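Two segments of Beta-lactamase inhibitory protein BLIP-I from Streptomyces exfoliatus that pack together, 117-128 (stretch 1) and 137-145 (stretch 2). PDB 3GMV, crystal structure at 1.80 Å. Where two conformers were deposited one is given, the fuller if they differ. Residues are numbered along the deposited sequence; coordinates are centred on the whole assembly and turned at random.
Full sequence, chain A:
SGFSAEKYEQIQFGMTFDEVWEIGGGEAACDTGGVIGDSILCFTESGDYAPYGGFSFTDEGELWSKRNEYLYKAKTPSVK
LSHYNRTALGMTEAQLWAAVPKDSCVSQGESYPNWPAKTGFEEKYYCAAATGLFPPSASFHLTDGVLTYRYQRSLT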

ATOM      1  N   ALA A 117     -13.953   2.525 -14.023  1.00 20.10           N
ATOM      2  CA  ALA A 117     -14.522   1.222 -13.695  1.00 19.52           C
ATOM      3  C   ALA A 117     -13.852   0.684 -12.429  1.00 20.09           C
ATOM      4  O   ALA A 117     -12.664   0.937 -12.167  1.00 18.96           O
ATOM      5  N   LYS A 118     -14.613  -0.037 -11.618  1.00 20.35           N
ATOM      6  CA  LYS A 118     -14.127  -0.419 -10.303  1.00 20.54           C
ATOM      7  C   LYS A 118     -13.789  -1.910 -10.235  1.00 20.38           C
ATOM      8  O   LYS A 118     -13.514  -2.462  -9.166  1.00 20.77           O
ATOM      9  N   THR A 119     -13.789  -2.541 -11.397  1.00 19.93           N
ATOM     10  CA  THR A 119     -13.462  -3.960 -11.538  1.00 20.00           C
ATOM     11  C   THR A 119     -11.968  -4.205 -11.347  1.00 18.67           C
ATOM     12  O   THR A 119     -11.149  -3.373 -11.743  1.00 18.76           O
ATOM     13  N   GLY A 120     -11.595  -5.345 -10.772  1.00 16.17           N
ATOM     14  CA  GLY A 120     -10.173  -5.652 -10.618  1.00 14.17           C
ATOM     15  C   GLY A 120      -9.499  -4.807  -9.539  1.00 12.46           C
ATOM     16  O   GLY A 120      -8.295  -4.562  -9.587  1.00 13.13           O
ATOM     17  N   PHE A 121     -10.268  -4.410  -8.535  1.00 12.83           N
ATOM     18  CA  PHE A 121      -9.742  -3.629  -7.390  1.00 12.48           C
ATOM     19  C   PHE A 121      -8.639  -4.404  -6.690  1.00 12.88           C
ATOM     20  O   PHE A 121      -8.860  -5.550  -6.279  1.00 12.85           O
ATOM     21  N   GLU A 122      -7.459  -3.816  -6.579  1.00 12.33           N
ATOM     22  CA  GLU A 122      -6.288  -4.531  -6.050  0.50 12.38           C
ATOM     23  C   GLU A 122      -5.904  -3.926  -4.711  1.00 12.65           C
ATOM     24  O   GLU A 122      -5.809  -2.701  -4.606  1.00 13.96           O
ATOM     25  N   GLU A 123      -5.695  -4.777  -3.706  1.00 11.27           N
ATOM     26  CA  GLU A 123      -5.276  -4.329  -2.382  1.00 10.81           C
ATOM     27  C   GLU A 123      -3.988  -5.050  -2.055  1.00 10.24           C
ATOM     28  O   GLU A 123      -3.881  -6.270  -2.285  1.00  9.64           O
ATOM     29  N   LYS A 124      -3.010  -4.323  -1.526  1.00 10.04           N
ATOM     30  CA  LYS A 124      -1.716  -4.903  -1.236  1.00 10.29           C
ATOM     31  C   LYS A 124      -1.516  -4.853   0.266  1.00 10.42           C
ATOM     32  O   LYS A 124      -1.543  -3.765   0.860  1.00 10.10           O
ATOM     33  N   TYR A 125      -1.322  -6.027   0.871  1.00  9.33           N
ATOM     34  CA  TYR A 125      -1.032  -6.128   2.293  1.00  8.54           C
ATOM     35  C   TYR A 125       0.413  -6.561   2.580  1.00  8.63           C
ATOM     36  O   TYR A 125       1.004  -7.389   1.875  1.00  8.94           O
ATOM     37  N   TYR A 126       0.986  -5.970   3.618  1.00  8.20           N
ATOM     38  CA  TYR A 126       2.325  -6.296   4.055  1.00  7.92           C
ATOM     39  C   TYR A 126       2.226  -6.715   5.511  1.00  8.25           C
ATOM     40  O   TYR A 126       1.696  -5.985   6.357  1.00  8.30           O
ATOM     41  N   CYS A 127       2.683  -7.920   5.800  1.00  8.96           N
ATOM     42  CA  CYS A 127       2.540  -8.448   7.143  1.00  9.12           C
ATOM     43  C   CYS A 127       3.910  -8.648   7.794  1.00  8.81           C
ATOM     44  O   CYS A 127       4.657  -9.562   7.412  1.00  8.67           O
ATOM     45  N   ALA A 128       4.239  -7.829   8.790  1.00  9.49           N
ATOM     46  CA  ALA A 128       5.579  -7.913   9.416  1.00 10.09           C
ATOM     47  C   ALA A 128       5.551  -8.959  10.525  1.00  9.96           C
ATOM     48  O   ALA A 128       4.590  -9.028  11.275  1.00  9.07           O
ATOM     49  N   SER A 137       8.883 -10.921   6.693  1.00 11.49           N
ATOM     50  CA  SER A 137       7.538 -10.469   6.352  1.00  9.94           C
ATOM     51  C   SER A 137       6.892 -11.381   5.337  1.00  9.53           C
ATOM     52  O   SER A 137       7.540 -12.226   4.727  1.00  9.24           O
ATOM     53  N   ALA A 138       5.591 -11.203   5.195  1.00  8.24           N
ATOM     54  CA  ALA A 138       4.878 -11.758   4.045  1.00  8.85           C
ATOM     55  C   ALA A 138       4.084 -10.647   3.367  1.00  8.40           C
ATOM     56  O   ALA A 138       3.688  -9.660   4.014  1.00 10.17           O
ATOM     57  N   SER A 139       3.864 -10.803   2.063  1.00  7.84           N
ATOM     58  CA  SER A 139       3.047  -9.886   1.276  1.00  8.45           C
ATOM     59  C   SER A 139       1.909 -10.695   0.662  1.00  7.79           C
ATOM     60  O   SER A 139       2.121 -11.810   0.161  1.00  7.57           O
ATOM     61  N   PHE A 140       0.732 -10.089   0.618  1.00  7.86           N
ATOM     62  CA  PHE A 140      -0.437 -10.735   0.056  1.00  9.12           C
ATOM     63  C   PHE A 140      -1.173  -9.692  -0.746  1.00  9.28           C
ATOM     64  O   PHE A 140      -1.454  -8.613  -0.230  1.00 10.68           O
ATOM     65  N   HIS A 141      -1.501  -9.990  -2.000  1.00  8.34           N
ATOM     66  CA  HIS A 141      -2.292  -9.034  -2.779  1.00  9.37           C
ATOM     67  C   HIS A 141      -3.660  -9.647  -3.091  1.00  9.01           C
ATOM     68  O   HIS A 141      -3.744 -10.821  -3.475  1.00 10.20           O
ATOM     69  N   LEU A 142      -4.725  -8.857  -2.960  1.00  8.65           N
ATOM     70  CA  LEU A 142      -6.075  -9.323  -3.269  1.00  9.35           C
ATOM     71  C   LEU A 142      -6.557  -8.605  -4.518  1.00  9.54           C
ATOM     72  O   LEU A 142      -6.239  -7.427  -4.704  1.00 10.14           O
ATOM     73  N   THR A 143      -7.258  -9.312  -5.407  1.00  9.30           N
ATOM     74  CA  THR A 143      -7.881  -8.669  -6.558  1.00 10.00           C
ATOM     75  C   THR A 143      -9.371  -9.074  -6.491  1.00 10.96           C
ATOM     76  O   THR A 143      -9.677 -10.276  -6.520  1.00 10.22           O
ATOM     77  N   ASP A 144     -10.270  -8.088  -6.405  1.00 11.63           N
ATOM     78  CA  ASP A 144     -11.690  -8.341  -6.113  1.00 13.20           C
ATOM     79  C   ASP A 144     -11.882  -9.426  -5.049  1.00 13.71           C
ATOM     80  O   ASP A 144     -12.648 -10.381  -5.218  1.00 13.15           O
ATOM     81  N   GLY A 145     -11.114  -9.293  -3.978  1.00 12.94           N
ATOM     82  CA  GLY A 145     -11.294 -10.120  -2.796  1.00 12.50           C
ATOM     83  C   GLY A 145     -10.813 -11.546  -2.917  1.00 11.43           C
ATOM     84  O   GLY A 145     -11.215 -12.395  -2.112  1.00 11.04           O
TER

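Strands 122-128 and 137-143 run antiparallel as neighbours in one sheet, so their side chains do not interdigitate but stand side by side on its two faces. Together the stretches bury 795 Å².

Leu142 has the largest area covered by the opposing stretch. It is paired with Glu123 through two backbone hydrogen bonds, Glu123 N to Leu142 O (2.9 Å) and Leu142 N to Glu123 O (2.8 Å), and shares a face with Glu123, Tyr125, Cys127, Ala138 and Phe140. Its m,t rotamer brings Leu142 CD1 to 4.1 Å from Tyr125 CE2 and Leu142 CD1 to 4.1 Å from Glu123 OE1, so the methyl meets an aromatic ring and a carboxylate. Tyr125 adopts chi1 m, and its ring lies obliquely to that methyl. Farther along this face, Cys127 and Phe140, both m, meet with Cys127 SG 3.8 Å from Phe140 CD2; the sulfur approaches the edge of the ring. Cys127 is also covalently bonded elsewhere in the structure.

On the other face, His141 (chi1 m) lies beside Lys124, its non-hydrogen-bonded partner. The extended m,t,t,t chain of Lys124 crosses the imidazole, placing Lys124 CG 3.6 Å from the centroid of the His141 ring, almost on the ring normal, in a CH-pi contact. Lys124 CD follows at 3.6 Å from His141 CE1. Further along, Tyr126 CB points out on this same face, but with chi1 t the end of its ring comes nearer the other strand, with Tyr126 CE1 3.4 Å from Ser137 CB.

Beyond the paired strands, Asp144 (chi1 m) turns its carboxylate onto the loop, accepting hydrogen bonds from Gly120 N to Asp144 OD2 (2.8 Å) and from Phe121 N to Asp144 OD1 (3.1 Å). Nearby, one water donates to Phe121 O (3.0 Å) and Glu123 OE1 (2.7 Å) and accepts from Gly145 N (3.0 Å), linking the Glu123 carboxylate to the backbone of both stretches.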

ATOM      1  CB  ALA A 117     -14.339   0.265 -14.875  1.00 19.52           C
ATOM      2  CB  LYS A 118     -15.131  -0.025  -9.229  1.00 21.95           C
ATOM      3  CG  LYS A 118     -15.071   1.464  -8.843  1.00 24.51           C
ATOM      4  CD  LYS A 118     -15.779   1.703  -7.521  1.00 30.50           C
ATOM      5  CE  LYS A 118     -15.296   2.986  -6.843  1.00 33.99           C
ATOM      6  NZ  LYS A 118     -16.023   4.193  -7.333  1.00 34.81           N
ATOM      7  CB  THR A 119     -13.817  -4.393 -12.957  1.00 20.28           C
ATOM      8  OG1 THR A 119     -13.318  -3.401 -13.864  1.00 24.33           O
ATOM      9  CG2 THR A 119     -15.317  -4.442 -13.108  1.00 22.28           C
ATOM     10  CB  PHE A 121     -10.859  -3.376  -6.401  1.00 12.24           C
ATOM     11  CG  PHE A 121     -10.435  -2.623  -5.161  1.00 13.56           C
ATOM     12  CD1 PHE A 121      -9.751  -1.423  -5.256  1.00 13.06           C
ATOM     13  CD2 PHE A 121     -10.782  -3.095  -3.917  1.00 16.25           C
ATOM     14  CE1 PHE A 121      -9.384  -0.697  -4.107  1.00 14.90           C
ATOM     15  CE2 PHE A 121     -10.418  -2.380  -2.764  1.00 17.47           C
ATOM     16  CZ  PHE A 121      -9.723  -1.181  -2.879  1.00 17.25           C
ATOM     17  CB  GLU A 122      -5.098  -4.439  -7.022  0.50 12.26           C
ATOM     18  CG  GLU A 122      -3.811  -5.174  -6.564  0.50 12.40           C
ATOM     19  CD  GLU A 122      -2.597  -4.885  -7.453  0.50 14.32           C
ATOM     20  OE1 GLU A 122      -2.435  -5.577  -8.472  0.50 15.83           O
ATOM     21  OE2 GLU A 122      -1.786  -3.992  -7.122  0.50 15.04           O
ATOM     22  CB  GLU A 123      -6.314  -4.734  -1.338  1.00 10.69           C
ATOM     23  CG  GLU A 123      -7.716  -4.070  -1.482  1.00 12.33           C
ATOM     24  CD  GLU A 123      -8.785  -4.790  -0.672  1.00 14.37           C
ATOM     25  OE1 GLU A 123      -9.419  -5.749  -1.178  1.00 15.19           O
ATOM     26  OE2 GLU A 123      -9.013  -4.398   0.478  1.00 15.23           O
ATOM     27  CB  LYS A 124      -0.579  -4.143  -1.945  1.00 11.05           C
ATOM     28  CG  LYS A 124      -0.607  -4.279  -3.499  1.00 11.59           C
ATOM     29  CD  LYS A 124       0.684  -3.765  -4.128  1.00 15.96           C
ATOM     30  CE  LYS A 124       0.562  -3.873  -5.660  1.00 19.90           C
ATOM     31  NZ  LYS A 124       1.751  -3.306  -6.388  1.00 23.44           N
ATOM     32  CB  TYR A 125      -2.031  -7.091   2.939  1.00  8.00           C
ATOM     33  CG  TYR A 125      -3.389  -6.500   3.197  1.00  8.99           C
ATOM     34  CD1 TYR A 125      -3.613  -5.734   4.332  1.00  9.72           C
ATOM     35  CD2 TYR A 125      -4.455  -6.700   2.303  1.00  9.21           C
ATOM     36  CE1 TYR A 125      -4.877  -5.200   4.592  1.00 11.69           C
ATOM     37  CE2 TYR A 125      -5.730  -6.165   2.559  1.00 12.39           C
ATOM     38  CZ  TYR A 125      -5.911  -5.408   3.708  1.00 14.51           C
ATOM     39  OH  TYR A 125      -7.123  -4.858   4.023  1.00 15.78           O
ATOM     40  CB  TYR A 126       3.169  -5.042   3.926  1.00  8.86           C
ATOM     41  CG  TYR A 126       4.516  -5.086   4.632  1.00  9.30           C
ATOM     42  CD1 TYR A 126       5.568  -5.844   4.144  1.00 12.30           C
ATOM     43  CD2 TYR A 126       4.723  -4.355   5.806  1.00 11.12           C
ATOM     44  CE1 TYR A 126       6.829  -5.844   4.807  1.00 13.61           C
ATOM     45  CE2 TYR A 126       5.954  -4.360   6.453  1.00 12.77           C
ATOM     46  CZ  TYR A 126       6.985  -5.097   5.956  1.00 15.99           C
ATOM     47  OH  TYR A 126       8.182  -5.084   6.653  1.00 17.90           O
ATOM     48  CB  CYS A 127       1.792  -9.786   7.072  1.00  8.60           C
ATOM     49  SG  CYS A 127       0.216  -9.682   6.266  1.00 10.45           S
ATOM     50  CB  ALA A 128       5.948  -6.565  10.020  1.00 10.60           C
ATOM     51  CB  SER A 137       7.560  -9.040   5.791  1.00  9.92           C
ATOM     52  OG  SER A 137       8.222  -9.001   4.531  1.00 11.50           O
ATOM     53  CB  ALA A 138       3.968 -12.910   4.487  1.00  8.26           C
ATOM     54  CB  SER A 139       3.868  -9.290   0.132  1.00  9.23           C
ATOM     55  OG  SER A 139       4.902  -8.470   0.681  1.00 12.84           O
ATOM     56  CB  PHE A 140      -1.362 -11.222   1.184  1.00  8.54           C
ATOM     57  CG  PHE A 140      -0.751 -12.282   2.051  1.00  7.09           C
ATOM     58  CD1 PHE A 140      -0.562 -13.572   1.559  1.00  6.12           C
ATOM     59  CD2 PHE A 140      -0.414 -12.010   3.374  1.00  8.16           C
ATOM     60  CE1 PHE A 140       0.016 -14.554   2.391  1.00  7.01           C
ATOM     61  CE2 PHE A 140       0.123 -12.997   4.205  1.00  9.41           C
ATOM     62  CZ  PHE A 140       0.355 -14.256   3.708  1.00  6.88           C
ATOM     63  CB  HIS A 141      -1.559  -8.636  -4.090  1.00  9.75           C
ATOM     64  CG  HIS A 141      -0.208  -8.022  -3.863  1.00 11.69           C
ATOM     65  ND1 HIS A 141       0.635  -7.703  -4.898  1.00 13.34           N
ATOM     66  CD2 HIS A 141       0.460  -7.712  -2.727  1.00 11.29           C
ATOM     67  CE1 HIS A 141       1.757  -7.201  -4.418  1.00 10.51           C
ATOM     68  NE2 HIS A 141       1.687  -7.209  -3.101  1.00 12.46           N
ATOM     69  CB  LEU A 142      -7.007  -9.001  -2.092  1.00  8.67           C
ATOM     70  CG  LEU A 142      -6.735  -9.702  -0.774  1.00  9.59           C
ATOM     71  CD1 LEU A 142      -7.646  -9.078   0.325  1.00 12.86           C
ATOM     72  CD2 LEU A 142      -7.008 -11.200  -0.922  1.00 11.52           C
ATOM     73  CB  THR A 143      -7.226  -9.138  -7.894  1.00  9.30           C
ATOM     74  OG1 THR A 143      -5.808  -8.887  -7.878  1.00  9.57           O
ATOM     75  CG2 THR A 143      -7.844  -8.413  -9.101  1.00 11.24           C
ATOM     76  CB  ASP A 144     -12.431  -8.672  -7.397  1.00 14.56           C
ATOM     77  CG  ASP A 144     -12.467  -7.485  -8.351  1.00 16.96           C
ATOM     78  OD1 ASP A 144     -12.546  -6.333  -7.871  1.00 21.37           O
ATOM     79  OD2 ASP A 144     -12.379  -7.698  -9.565  1.00 21.81           O
TER
HETATM   80  O   HOH W   1      -9.660  -6.727  -3.694  1.00 16.76           O